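Local coordinates for ATP-citrate lyase beta-subunit (Chlorobium limicola, PDB 6HXJ), which probably catalyses, as part of ATP-citrate lyase, the ATP-driven cleavage of citrate with coenzyme A into oxaloacetate and acetyl-CoA, releasing ADP and phosphate, at residues K11-N14 with P19-N22; E144-E149 with R174-F179; V210-R215 with D222-S227; V272-A277 with H315-G320; A289-D294 with E301-T306. One frame throughout, in Å; residues are numbered along the deposited sequence.

Contacts 1 and 2 belong to the ATP-grasp part of the chain and lie where loops meet its helices; they touch through Leu-12 and Phe-13 against Cys-178, and both are partly buried and mainly apolar. Contact 3, a surface contact near the middle of the chain, lies in the connection between the two halves, and the salt bridge from Lys-11 to Asp-222 ties it to contact 1; it has the firm tyrosine-to-carbonyl bond that the others lack. Contacts 4 and 5 are buried in the citrate-binding half, about 13 Å apart between centres, and set helices 268-280 and 297-309 against one sheet. Contact 4 adds a weak polar bond to its packing, whereas contact 5 meets through a single leucine.

Contact 1: residues K11-N14 with P19-N22; sequences KLFN and PVPN
Val-20 pushes its two methyls at helix residues Phe-13 and Asn-14, one methyl to each. CG1 sits beside the backbone N and anti to the carbonyl carbon (chi1 -65°), which aims it at the phenylalanine, 3.5 Å from Phe-13 CB. It also lies 3.6 Å from Phe-13 CD2, so the valine comes to the ring at its edge, close to the ring plane, instead of covering a face. Phe-13 presents that edge because chi2 is near zero (1°): the ring plane contains the bond from CA to CB, with CD1 on the CA side and CD2 on the valine side. The other methyl, CG2, faces the side-chain amide of Asn-14, with Val-20 CG2 3.2 Å from Asn-14 OD1; this is plain packing of a methyl on a polar oxygen, on the exposed side of the helix. These contacts close the turn where the chain leaves helix 6-15 and doubles back beside it. Beyond the valine, the Phe-13 ring rests on Ile-187 and Ile-189 of strand 184-195 and on Ala-206 of strand 200-210, while the backbone of Pro-19 bonds to Ala-203 and that of Asn-22 to Glu-97.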
# COMPACT_ATOMS: atom_id res chain seq x y z
N LYS A 11 36.24 -32.28 -44.85
CA LYS A 11 36.17 -32.28 -43.40
C LYS A 11 35.16 -33.31 -42.90
O LYS A 11 35.46 -34.05 -41.96
CB LYS A 11 35.86 -30.86 -42.89
CG LYS A 11 35.51 -30.81 -41.41
CD LYS A 11 35.65 -29.42 -40.82
CE LYS A 11 34.64 -29.18 -39.72
NZ LYS A 11 35.14 -28.20 -38.72
N LEU A 12 33.97 -33.37 -43.54
CA LEU A 12 32.91 -34.32 -43.17
C LEU A 12 33.28 -35.71 -43.54
O LEU A 12 32.90 -36.64 -42.86
CB LEU A 12 31.61 -33.94 -43.85
CG LEU A 12 31.21 -32.49 -43.64
CD1 LEU A 12 29.74 -32.31 -43.90
CD2 LEU A 12 31.55 -32.01 -42.23
N PHE A 13 34.02 -35.86 -44.62
CA PHE A 13 34.50 -37.17 -45.01
C PHE A 13 35.39 -37.65 -43.91
O PHE A 13 35.15 -38.71 -43.36
CB PHE A 13 35.28 -37.09 -46.30
CG PHE A 13 34.43 -36.98 -47.52
CD1 PHE A 13 33.04 -36.96 -47.41
CD2 PHE A 13 34.99 -36.93 -48.78
CE1 PHE A 13 32.24 -36.85 -48.54
CE2 PHE A 13 34.19 -36.85 -49.91
CZ PHE A 13 32.82 -36.80 -49.79
N ASN A 14 36.38 -36.82 -43.55
CA ASN A 14 37.33 -37.05 -42.48
C ASN A 14 36.61 -37.48 -41.22
O ASN A 14 36.93 -38.51 -40.65
CB ASN A 14 38.08 -35.78 -42.22
CG ASN A 14 39.54 -35.96 -42.16
OD1 ASN A 14 40.15 -36.60 -43.02
ND2 ASN A 14 40.10 -35.52 -41.05
N PRO A 19 38.51 -42.06 -46.76
CA PRO A 19 39.85 -41.77 -47.29
C PRO A 19 39.92 -40.49 -48.10
O PRO A 19 39.23 -40.38 -49.11
CB PRO A 19 40.14 -43.01 -48.13
CG PRO A 19 39.35 -44.09 -47.50
CD PRO A 19 38.08 -43.43 -47.11
N VAL A 20 40.66 -39.50 -47.62
CA VAL A 20 40.77 -38.21 -48.30
C VAL A 20 42.24 -37.77 -48.35
O VAL A 20 42.95 -37.94 -47.35
CB VAL A 20 39.88 -37.10 -47.68
CG1 VAL A 20 38.40 -37.42 -47.82
CG2 VAL A 20 40.24 -36.85 -46.22
N PRO A 21 42.69 -37.18 -49.48
CA PRO A 21 44.07 -36.69 -49.54
C PRO A 21 44.29 -35.53 -48.58
O PRO A 21 43.36 -34.75 -48.32
CB PRO A 21 44.19 -36.21 -50.99
CG PRO A 21 42.82 -35.88 -51.40
CD PRO A 21 41.97 -36.89 -50.73
N ASN A 22 45.51 -35.44 -48.04
CA ASN A 22 45.86 -34.36 -47.12
C ASN A 22 45.70 -33.06 -47.87
O ASN A 22 46.12 -32.94 -49.02
CB ASN A 22 47.28 -34.52 -46.59
CG ASN A 22 47.49 -35.78 -45.77
OD1 ASN A 22 46.61 -36.23 -45.03
ND2 ASN A 22 48.65 -36.40 -45.92

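Contact 2: residues E144-E149 with R174-F179; sequences ENPTIE and RLILCF
Asn-145 lays its side-chain amide along Ile-176, the two side chains running past each other in opposite directions. The isoleucine offers CG2, 3.7 Å from Asn-145 ND2 and 3.9 Å from Asn-145 CG, so a methyl packs against the amide with no polar bond between them. Next, Pro-146 meets the far end of the same isoleucine with CG, 4.1 Å from Ile-176 CD1. One side chain can serve both neighbours because its branches part at CB, CG2 lying anti to the backbone N and CG1 beside it (chi1 -76°). Thr-147 then turns the chain into helix 148-158 from the N-cap position, which is tied by the bond of its backbone N to Gln-150 OE1; the bond from Thr-147 OG1 to Glu-149 OE1, at 3.4 Å, is weak. Beneath the contact, Ile-140 of strand 136-141 touches Asn-145, Pro-146 and Ile-176, and Ile-109 of strand 104-112 meets Ile-176 from the same sheet. The connection from strand 136-141, outermost of the sheet within this chain, is thereby pinned against helix 163-181 where that helix covers the antiparallel sheet, the helix-on-sheet layering of an ATP-grasp domain.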
# COMPACT_ATOMS: atom_id res chain seq x y z
N GLU A 144 16.96 -47.94 -43.08
CA GLU A 144 17.13 -49.37 -43.29
C GLU A 144 18.44 -49.56 -44.07
O GLU A 144 18.46 -50.11 -45.18
CB GLU A 144 15.92 -49.96 -44.05
CG GLU A 144 14.59 -49.88 -43.31
CD GLU A 144 13.36 -50.05 -44.19
OE1 GLU A 144 13.12 -51.19 -44.65
OE2 GLU A 144 12.65 -49.05 -44.42
N ASN A 145 19.54 -49.06 -43.47
CA ASN A 145 20.89 -49.04 -44.04
C ASN A 145 21.52 -50.44 -44.22
O ASN A 145 21.41 -51.27 -43.31
CB ASN A 145 21.80 -48.10 -43.23
CG ASN A 145 21.38 -46.64 -43.23
OD1 ASN A 145 20.39 -46.22 -43.86
ND2 ASN A 145 22.14 -45.84 -42.52
N PRO A 146 22.13 -50.73 -45.40
CA PRO A 146 22.67 -52.08 -45.63
C PRO A 146 23.85 -52.43 -44.75
O PRO A 146 24.50 -51.54 -44.20
CB PRO A 146 23.04 -52.10 -47.13
CG PRO A 146 23.18 -50.68 -47.52
CD PRO A 146 22.32 -49.86 -46.58
N THR A 147 24.11 -53.72 -44.60
CA THR A 147 25.24 -54.22 -43.82
C THR A 147 26.49 -54.18 -44.68
O THR A 147 26.37 -54.04 -45.90
CB THR A 147 24.99 -55.64 -43.29
OG1 THR A 147 25.01 -56.59 -44.36
CG2 THR A 147 23.70 -55.75 -42.48
N ILE A 148 27.67 -54.32 -44.06
CA ILE A 148 28.92 -54.28 -44.82
C ILE A 148 28.95 -55.37 -45.90
O ILE A 148 29.30 -55.03 -47.03
CB ILE A 148 30.18 -54.25 -43.93
CG1 ILE A 148 30.27 -52.86 -43.24
CG2 ILE A 148 31.48 -54.51 -44.74
CD1 ILE A 148 31.20 -52.77 -42.09
N GLU A 149 28.50 -56.60 -45.60
CA GLU A 149 28.48 -57.70 -46.57
C GLU A 149 27.68 -57.38 -47.82
O GLU A 149 28.18 -57.60 -48.92
CB GLU A 149 28.01 -59.01 -45.93
CG GLU A 149 27.37 -58.90 -44.55
CD GLU A 149 28.25 -58.44 -43.40
OE1 GLU A 149 27.84 -57.47 -42.71
OE2 GLU A 149 29.34 -59.02 -43.20
N ARG A 174 30.63 -46.04 -44.63
CA ARG A 174 31.04 -44.77 -44.06
C ARG A 174 30.37 -43.64 -44.83
O ARG A 174 29.81 -42.75 -44.22
CB ARG A 174 32.57 -44.63 -44.12
CG ARG A 174 33.36 -45.85 -43.66
CD ARG A 174 33.94 -45.76 -42.27
NE ARG A 174 34.79 -46.92 -41.97
CZ ARG A 174 36.12 -46.90 -41.89
NH1 ARG A 174 36.79 -45.76 -42.04
NH2 ARG A 174 36.79 -48.01 -41.62
N LEU A 175 30.37 -43.73 -46.16
CA LEU A 175 29.70 -42.76 -47.00
C LEU A 175 28.24 -42.73 -46.64
O LEU A 175 27.68 -41.66 -46.47
CB LEU A 175 29.84 -43.17 -48.45
CG LEU A 175 29.47 -42.11 -49.49
CD1 LEU A 175 30.48 -40.96 -49.51
CD2 LEU A 175 29.39 -42.73 -50.88
N ILE A 176 27.63 -43.91 -46.46
CA ILE A 176 26.23 -44.06 -46.10
C ILE A 176 25.97 -43.45 -44.74
O ILE A 176 24.93 -42.81 -44.56
CB ILE A 176 25.82 -45.53 -46.17
CG1 ILE A 176 25.63 -45.95 -47.65
CG2 ILE A 176 24.53 -45.80 -45.38
CD1 ILE A 176 25.68 -47.43 -47.92
N LEU A 177 26.91 -43.62 -43.79
CA LEU A 177 26.81 -43.06 -42.44
C LEU A 177 26.90 -41.54 -42.54
O LEU A 177 26.11 -40.84 -41.92
CB LEU A 177 27.91 -43.62 -41.51
CG LEU A 177 27.54 -44.87 -40.81
CD1 LEU A 177 28.73 -45.44 -40.03
CD2 LEU A 177 26.31 -44.66 -39.97
N CYS A 178 27.85 -41.05 -43.37
CA CYS A 178 28.09 -39.64 -43.60
C CYS A 178 26.85 -39.03 -44.19
O CYS A 178 26.45 -37.98 -43.72
CB CYS A 178 29.31 -39.43 -44.51
SG CYS A 178 29.68 -37.69 -44.91
N PHE A 179 26.20 -39.70 -45.14
CA PHE A 179 25.00 -39.19 -45.78
C PHE A 179 23.86 -39.11 -44.79
O PHE A 179 23.22 -38.06 -44.66
CB PHE A 179 24.62 -40.07 -46.98
CG PHE A 179 23.47 -39.55 -47.82
CD1 PHE A 179 22.16 -39.77 -47.43
CD2 PHE A 179 23.71 -38.90 -49.01
CE1 PHE A 179 21.10 -39.32 -48.22
CE2 PHE A 179 22.65 -38.47 -49.82
CZ PHE A 179 21.35 -38.67 -49.41

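Contact 3: residues V210-R215 with D222-S227; sequences VDYDAR and DFKPVS
The backbones of Tyr-212, at the start of a 3-10 turn, and Pro-225, in an extended loop, come no nearer than 7.6 Å between their CA atoms, and the tyrosine side chain bridges that distance. Its hydroxyl donates to the backbone, with Tyr-212 OH 2.7 Å from Phe-223 O. The donor lies in the carbonyl plane at a C=O...donor angle of 150°, a well-directed bond that fixes the end of the ring. Over one face of the same ring stands the proline: Pro-225 CG is 3.7 Å from the centroid of the Tyr-212 ring and only 13° off its normal, a CH-pi contact. This pairing lies in the connection that carries the chain from strand 200-210 of the ATP-grasp fold to helix 235-246 of the citrate-binding half, and it folds the start of that connection back on itself. With a phenylalanine at Tyr-212 the carbonyl of Phe-223 would probably be left without its hydroxyl donor and the ring end without its tether. Phe-223 swings its own ring back to the turn, CG lying between the backbone N and the carbonyl carbon (chi1 61°). There Phe-223 CE1 comes to 4.0 Å from Tyr-212 CE1, and at its edge the ring takes Val-210 CG2, 4.1 Å from Phe-223 CE1. Ile-4 of strand 3-4 touches both Val-210 and Phe-223, and Trp-221 meets the phenylalanine ring.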
# COMPACT_ATOMS: atom_id res chain seq x y z
N VAL A 210 24.40 -30.57 -49.15
CA VAL A 210 23.76 -30.83 -47.86
C VAL A 210 22.48 -30.03 -47.72
O VAL A 210 22.32 -29.00 -48.36
CB VAL A 210 24.69 -30.72 -46.60
CG1 VAL A 210 25.75 -31.81 -46.62
CG2 VAL A 210 25.31 -29.34 -46.46
N ASP A 211 21.55 -30.52 -46.91
CA ASP A 211 20.29 -29.80 -46.69
C ASP A 211 20.55 -28.69 -45.62
O ASP A 211 20.52 -28.97 -44.41
CB ASP A 211 19.18 -30.80 -46.32
CG ASP A 211 17.88 -30.18 -45.79
OD1 ASP A 211 17.60 -28.99 -46.10
OD2 ASP A 211 17.12 -30.91 -45.11
N TYR A 212 20.85 -27.45 -46.08
CA TYR A 212 21.24 -26.33 -45.20
C TYR A 212 20.18 -25.89 -44.19
O TYR A 212 20.57 -25.34 -43.18
CB TYR A 212 21.79 -25.12 -45.96
CG TYR A 212 22.83 -24.35 -45.18
CD1 TYR A 212 24.04 -24.94 -44.82
CD2 TYR A 212 22.60 -23.03 -44.79
CE1 TYR A 212 24.99 -24.24 -44.08
CE2 TYR A 212 23.56 -22.32 -44.05
CZ TYR A 212 24.75 -22.93 -43.70
OH TYR A 212 25.68 -22.23 -42.97
N ASP A 213 18.89 -26.21 -44.40
CA ASP A 213 17.81 -25.91 -43.45
C ASP A 213 18.02 -26.64 -42.12
O ASP A 213 17.50 -26.22 -41.09
CB ASP A 213 16.47 -26.36 -44.04
CG ASP A 213 16.01 -25.60 -45.27
OD1 ASP A 213 15.95 -24.35 -45.21
OD2 ASP A 213 15.65 -26.27 -46.28
N ALA A 214 18.79 -27.73 -42.18
CA ALA A 214 19.09 -28.63 -41.08
C ALA A 214 20.21 -28.15 -40.21
O ALA A 214 20.48 -28.80 -39.21
CB ALA A 214 19.46 -29.98 -41.64
N ARG A 215 20.82 -27.02 -40.56
CA ARG A 215 22.00 -26.47 -39.85
C ARG A 215 21.84 -26.42 -38.32
O ARG A 215 22.85 -26.56 -37.64
CB ARG A 215 22.35 -25.08 -40.37
CG ARG A 215 23.74 -24.61 -39.98
CD ARG A 215 23.82 -23.13 -39.66
NE ARG A 215 25.03 -22.75 -38.94
CZ ARG A 215 25.10 -22.52 -37.64
NH1 ARG A 215 26.21 -22.79 -36.97
NH2 ARG A 215 24.06 -22.02 -37.00
N ASP A 222 30.72 -25.17 -39.76
CA ASP A 222 31.38 -23.87 -39.86
C ASP A 222 31.68 -23.56 -41.34
O ASP A 222 32.84 -23.51 -41.74
CB ASP A 222 32.63 -23.78 -38.95
CG ASP A 222 33.69 -24.87 -39.04
OD1 ASP A 222 33.35 -26.01 -39.45
OD2 ASP A 222 34.87 -24.59 -38.71
N PHE A 223 30.63 -23.43 -42.16
CA PHE A 223 30.68 -23.13 -43.60
C PHE A 223 29.34 -22.56 -44.09
O PHE A 223 28.30 -22.78 -43.45
CB PHE A 223 31.07 -24.37 -44.44
CG PHE A 223 30.13 -25.55 -44.35
CD1 PHE A 223 28.95 -25.60 -45.10
CD2 PHE A 223 30.42 -26.62 -43.52
CE1 PHE A 223 28.07 -26.67 -44.98
CE2 PHE A 223 29.54 -27.71 -43.43
CZ PHE A 223 28.38 -27.73 -44.17
N LYS A 224 29.36 -21.90 -45.25
CA LYS A 224 28.19 -21.32 -45.91
C LYS A 224 28.03 -22.00 -47.27
O LYS A 224 29.03 -22.48 -47.84
CB LYS A 224 28.35 -19.80 -46.07
CG LYS A 224 27.86 -18.99 -44.86
CD LYS A 224 28.38 -17.54 -44.88
CE LYS A 224 28.52 -16.97 -43.48
NZ LYS A 224 29.21 -15.65 -43.48
N PRO A 225 26.82 -22.08 -47.85
CA PRO A 225 26.69 -22.77 -49.13
C PRO A 225 27.11 -21.94 -50.33
O PRO A 225 27.05 -20.72 -50.27
CB PRO A 225 25.21 -23.14 -49.19
CG PRO A 225 24.59 -22.66 -47.88
CD PRO A 225 25.51 -21.62 -47.35
N VAL A 226 27.54 -22.63 -51.40
CA VAL A 226 27.99 -22.05 -52.67
C VAL A 226 26.80 -21.42 -53.36
O VAL A 226 25.68 -21.91 -53.23
CB VAL A 226 28.65 -23.13 -53.57
CG1 VAL A 226 28.88 -22.64 -55.00
CG2 VAL A 226 29.94 -23.66 -52.97
N SER A 227 27.08 -20.35 -54.14
CA SER A 227 26.16 -19.54 -54.92
C SER A 227 25.34 -20.35 -55.93
O SER A 227 25.89 -21.19 -56.65
CB SER A 227 26.93 -18.43 -55.65
OG SER A 227 27.78 -17.68 -54.80

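Contact 4: residues V272-A277 with H315-G320; sequences VFYADA and HIIVGG
The hydroxyl of Tyr-274 is held by two weak bonds, one from the backbone N of Gly-320 and one to the carbonyl oxygen of Met-388. Gly-320 N stands 3.3 Å from Tyr-274 OH with an N-H...O angle of 149°, so the tyrosine reaches from its helix to the backbone just past the end of strand 315-318. The ring leans obliquely on the turn there: Gly-319 CA is 3.6 Å from Tyr-274 CZ, and the ring takes up the place a beta-carbon on that glycine would need. On its other flank the ring meets the strand itself, Ile-317 CG2 lying 3.7 Å from Tyr-274 CD1. That methyl is turned to the helix with CG2 anti to the isoleucine backbone N, while CG1 stays beside the N (chi1 -52°). Were Tyr-274 cut back to an alanine, a gap would probably open between helix and strand, and the N-H of Gly-320 would lose this weak acceptor. Ile-391 of helix 391-397 touches both Tyr-274 and Ile-317. Gly-320 O bonds to Arg-356, and Gly-320 lies about 6 Å from a citrate anion, probably from the crystallisation liquor. Helix 268-280 follows parallel strand 261-266, next to strand 315-318, so the contact sets a helix on the parallel core of a flavodoxin-like alpha/beta domain, consistent with its succinyl-CoA synthetase relatives, with the glycine turn at the strand's C-terminal end facing the bound citrate.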
# COMPACT_ATOMS: atom_id res chain seq x y z
N VAL A 272 7.86 -16.19 -60.54
CA VAL A 272 8.27 -17.09 -61.63
C VAL A 272 7.32 -16.99 -62.84
O VAL A 272 7.78 -16.87 -63.98
CB VAL A 272 8.45 -18.52 -61.10
CG1 VAL A 272 8.60 -19.53 -62.22
CG2 VAL A 272 9.67 -18.59 -60.19
N PHE A 273 6.00 -16.93 -62.59
CA PHE A 273 5.02 -16.76 -63.66
C PHE A 273 5.13 -15.39 -64.35
O PHE A 273 4.96 -15.33 -65.56
CB PHE A 273 3.60 -17.04 -63.20
CG PHE A 273 3.31 -18.53 -63.17
CD1 PHE A 273 3.23 -19.27 -64.36
CD2 PHE A 273 3.14 -19.21 -61.96
CE1 PHE A 273 2.99 -20.65 -64.33
CE2 PHE A 273 2.89 -20.58 -61.93
CZ PHE A 273 2.81 -21.29 -63.12
N TYR A 274 5.51 -14.31 -63.60
CA TYR A 274 5.71 -12.97 -64.18
C TYR A 274 6.95 -12.92 -65.06
O TYR A 274 6.91 -12.27 -66.12
CB TYR A 274 5.78 -11.91 -63.10
CG TYR A 274 4.42 -11.39 -62.68
CD1 TYR A 274 3.71 -10.52 -63.50
CD2 TYR A 274 3.87 -11.75 -61.46
CE1 TYR A 274 2.47 -10.01 -63.11
CE2 TYR A 274 2.64 -11.24 -61.04
CZ TYR A 274 1.94 -10.37 -61.88
OH TYR A 274 0.71 -9.87 -61.48
N ALA A 275 8.05 -13.61 -64.65
CA ALA A 275 9.29 -13.70 -65.41
C ALA A 275 9.06 -14.47 -66.70
O ALA A 275 9.50 -14.03 -67.76
CB ALA A 275 10.36 -14.38 -64.58
N ASP A 276 8.32 -15.61 -66.62
CA ASP A 276 7.96 -16.46 -67.77
C ASP A 276 7.18 -15.64 -68.77
O ASP A 276 7.46 -15.73 -69.97
CB ASP A 276 7.08 -17.65 -67.31
CG ASP A 276 7.75 -18.84 -66.63
OD1 ASP A 276 8.83 -18.65 -66.02
OD2 ASP A 276 7.16 -19.96 -66.67
N ALA A 277 6.20 -14.82 -68.27
CA ALA A 277 5.33 -13.94 -69.05
C ALA A 277 6.16 -12.94 -69.85
O ALA A 277 5.91 -12.77 -71.04
CB ALA A 277 4.35 -13.22 -68.14
N HIS A 315 9.94 -0.29 -67.58
CA HIS A 315 8.71 -0.55 -66.82
C HIS A 315 9.05 -1.20 -65.49
O HIS A 315 10.08 -1.86 -65.39
CB HIS A 315 7.75 -1.51 -67.59
CG HIS A 315 7.53 -1.12 -69.01
ND1 HIS A 315 6.62 -0.13 -69.36
CD2 HIS A 315 8.19 -1.52 -70.13
CE1 HIS A 315 6.71 0.00 -70.67
NE2 HIS A 315 7.64 -0.81 -71.18
N ILE A 316 8.18 -1.04 -64.49
CA ILE A 316 8.29 -1.73 -63.20
C ILE A 316 7.02 -2.59 -63.06
O ILE A 316 5.91 -2.06 -63.23
CB ILE A 316 8.49 -0.82 -61.93
CG1 ILE A 316 9.66 0.20 -62.07
CG2 ILE A 316 8.66 -1.67 -60.63
CD1 ILE A 316 9.60 1.33 -61.06
N ILE A 317 7.19 -3.91 -62.81
CA ILE A 317 6.06 -4.81 -62.63
C ILE A 317 5.92 -5.11 -61.15
O ILE A 317 6.68 -5.90 -60.58
CB ILE A 317 6.11 -6.10 -63.52
CG1 ILE A 317 6.31 -5.80 -65.03
CG2 ILE A 317 4.88 -6.99 -63.30
CD1 ILE A 317 5.33 -4.86 -65.72
N VAL A 318 4.94 -4.43 -60.52
CA VAL A 318 4.61 -4.58 -59.12
C VAL A 318 3.40 -5.51 -59.11
O VAL A 318 2.25 -5.06 -59.03
CB VAL A 318 4.35 -3.21 -58.41
CG1 VAL A 318 4.14 -3.38 -56.91
CG2 VAL A 318 5.49 -2.23 -58.67
N GLY A 319 3.66 -6.80 -59.31
CA GLY A 319 2.62 -7.81 -59.38
C GLY A 319 2.57 -8.78 -58.23
O GLY A 319 3.37 -8.73 -57.29
N GLY A 320 1.64 -9.69 -58.34
CA GLY A 320 1.46 -10.74 -57.37
C GLY A 320 0.08 -11.33 -57.49
O GLY A 320 -0.78 -10.82 -58.21

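Contact 5: residues A289-D294 with E301-T306; sequences AEYSGD and EALTET
Leu-303 reaches from helix 297-309 to the side chains of Ala-289 and Tyr-291 and the backbone oxygen of Glu-290 in strand 287-292, inside a beta-alpha-beta crossover: the helix joins this strand to the parallel strand 315-318, with strand 261-266 between them. The short strand and helix segments run almost antiparallel (167°), their axes 10.1 Å apart, consistent with a helix running back along the sheet. The apolar contacts all come from the leucine, whose CG points anti to the backbone N (chi1 -166°) and carries both methyls down to the sheet. Leu-303 CD2 lies 4.0 Å from Tyr-291 CB, while CD1 rests more loosely against the methyl of Ala-289, 4.4 Å from Ala-289 CB. Besides these, Leu-303 CD2 packs on a polar atom, 3.6 Å from Glu-290 O. Phe-253 of strand 250-255 and Ile-240 of helix 235-246 also pack on Leu-303. Toward the ligand, Tyr-291 stands about 5 Å from a citrate anion, probably from the crystallisation liquor, and Gly-293 N donates a hydrogen bond to that citrate. The polar bonds stay within each segment. On the strand, where Glu-290 points away from the helix, Ser-292 OG donates to Glu-290 OE1 over 3.2 Å, meeting the anti side of the carboxylate 29° out of its plane; Ser-250 OG is bonded to the same oxygen. On the helix, Ala-302 O takes two donors from one residue: Thr-306 OG1, 2.7 Å from Ala-302 O, approaches one face of the carbonyl plane, and the backbone Thr-306 N comes from the opposite face.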
# COMPACT_ATOMS: atom_id res chain seq x y z
N ALA A 289 12.95 -10.59 -58.41
CA ALA A 289 12.72 -10.11 -57.06
C ALA A 289 11.48 -10.75 -56.51
O ALA A 289 10.41 -10.71 -57.13
CB ALA A 289 12.59 -8.59 -57.03
N GLU A 290 11.61 -11.35 -55.34
CA GLU A 290 10.52 -11.99 -54.63
C GLU A 290 10.47 -11.40 -53.22
O GLU A 290 11.51 -11.13 -52.62
CB GLU A 290 10.81 -13.50 -54.59
CG GLU A 290 9.90 -14.33 -53.69
CD GLU A 290 10.61 -15.43 -52.93
OE1 GLU A 290 10.44 -15.48 -51.69
OE2 GLU A 290 11.34 -16.23 -53.56
N TYR A 291 9.27 -11.19 -52.70
CA TYR A 291 8.97 -10.81 -51.31
C TYR A 291 7.70 -11.57 -50.82
O TYR A 291 6.67 -11.57 -51.49
CB TYR A 291 8.93 -9.28 -51.07
CG TYR A 291 7.71 -8.57 -51.63
CD1 TYR A 291 6.50 -8.55 -50.94
CD2 TYR A 291 7.78 -7.87 -52.84
CE1 TYR A 291 5.37 -7.92 -51.46
CE2 TYR A 291 6.66 -7.23 -53.36
CZ TYR A 291 5.46 -7.26 -52.68
OH TYR A 291 4.35 -6.62 -53.18
N SER A 292 7.81 -12.32 -49.74
CA SER A 292 6.69 -13.14 -49.28
C SER A 292 6.71 -13.30 -47.77
O SER A 292 7.65 -12.86 -47.10
CB SER A 292 6.73 -14.50 -49.98
OG SER A 292 7.95 -15.19 -49.75
N GLY A 293 5.68 -13.95 -47.24
CA GLY A 293 5.55 -14.28 -45.83
C GLY A 293 5.37 -13.08 -44.93
O GLY A 293 5.90 -13.07 -43.81
N ASP A 294 4.60 -12.07 -45.42
CA ASP A 294 4.32 -10.79 -44.73
C ASP A 294 5.63 -10.14 -44.24
O ASP A 294 5.89 -10.10 -43.03
CB ASP A 294 3.26 -10.95 -43.60
CG ASP A 294 2.52 -9.66 -43.21
OD1 ASP A 294 2.72 -8.61 -43.90
OD2 ASP A 294 1.72 -9.71 -42.24
N GLU A 301 10.74 -1.80 -48.61
CA GLU A 301 11.23 -0.49 -49.05
C GLU A 301 12.67 -0.64 -49.55
O GLU A 301 13.02 -0.08 -50.60
CB GLU A 301 11.13 0.52 -47.89
CG GLU A 301 11.42 1.97 -48.25
CD GLU A 301 11.19 2.97 -47.13
OE1 GLU A 301 11.51 4.16 -47.35
OE2 GLU A 301 10.64 2.58 -46.07
N ALA A 302 13.48 -1.44 -48.83
CA ALA A 302 14.87 -1.73 -49.17
C ALA A 302 14.93 -2.39 -50.55
O ALA A 302 15.73 -1.99 -51.40
CB ALA A 302 15.47 -2.65 -48.11
N LEU A 303 14.00 -3.37 -50.78
CA LEU A 303 13.88 -4.12 -52.03
C LEU A 303 13.45 -3.22 -53.19
O LEU A 303 14.06 -3.28 -54.26
CB LEU A 303 12.94 -5.32 -51.88
CG LEU A 303 12.97 -6.41 -53.00
CD1 LEU A 303 14.40 -6.79 -53.43
CD2 LEU A 303 12.26 -7.66 -52.56
N THR A 304 12.42 -2.37 -52.96
CA THR A 304 11.89 -1.40 -53.92
C THR A 304 13.00 -0.48 -54.37
O THR A 304 13.20 -0.34 -55.57
CB THR A 304 10.70 -0.61 -53.31
OG1 THR A 304 9.71 -1.51 -52.84
CG2 THR A 304 10.07 0.37 -54.29
N GLU A 305 13.75 0.11 -53.41
CA GLU A 305 14.85 1.03 -53.64
C GLU A 305 15.92 0.43 -54.56
O GLU A 305 16.28 1.07 -55.56
CB GLU A 305 15.42 1.54 -52.31
CG GLU A 305 14.54 2.65 -51.77
CD GLU A 305 14.89 3.23 -50.41
OE1 GLU A 305 16.10 3.30 -50.08
OE2 GLU A 305 13.96 3.66 -49.69
N THR A 306 16.34 -0.82 -54.29
CA THR A 306 17.31 -1.58 -55.07
C THR A 306 16.87 -1.73 -56.55
O THR A 306 17.68 -1.52 -57.46
CB THR A 306 17.50 -2.98 -54.42
OG1 THR A 306 17.76 -2.85 -53.02
CG2 THR A 306 18.60 -3.81 -55.06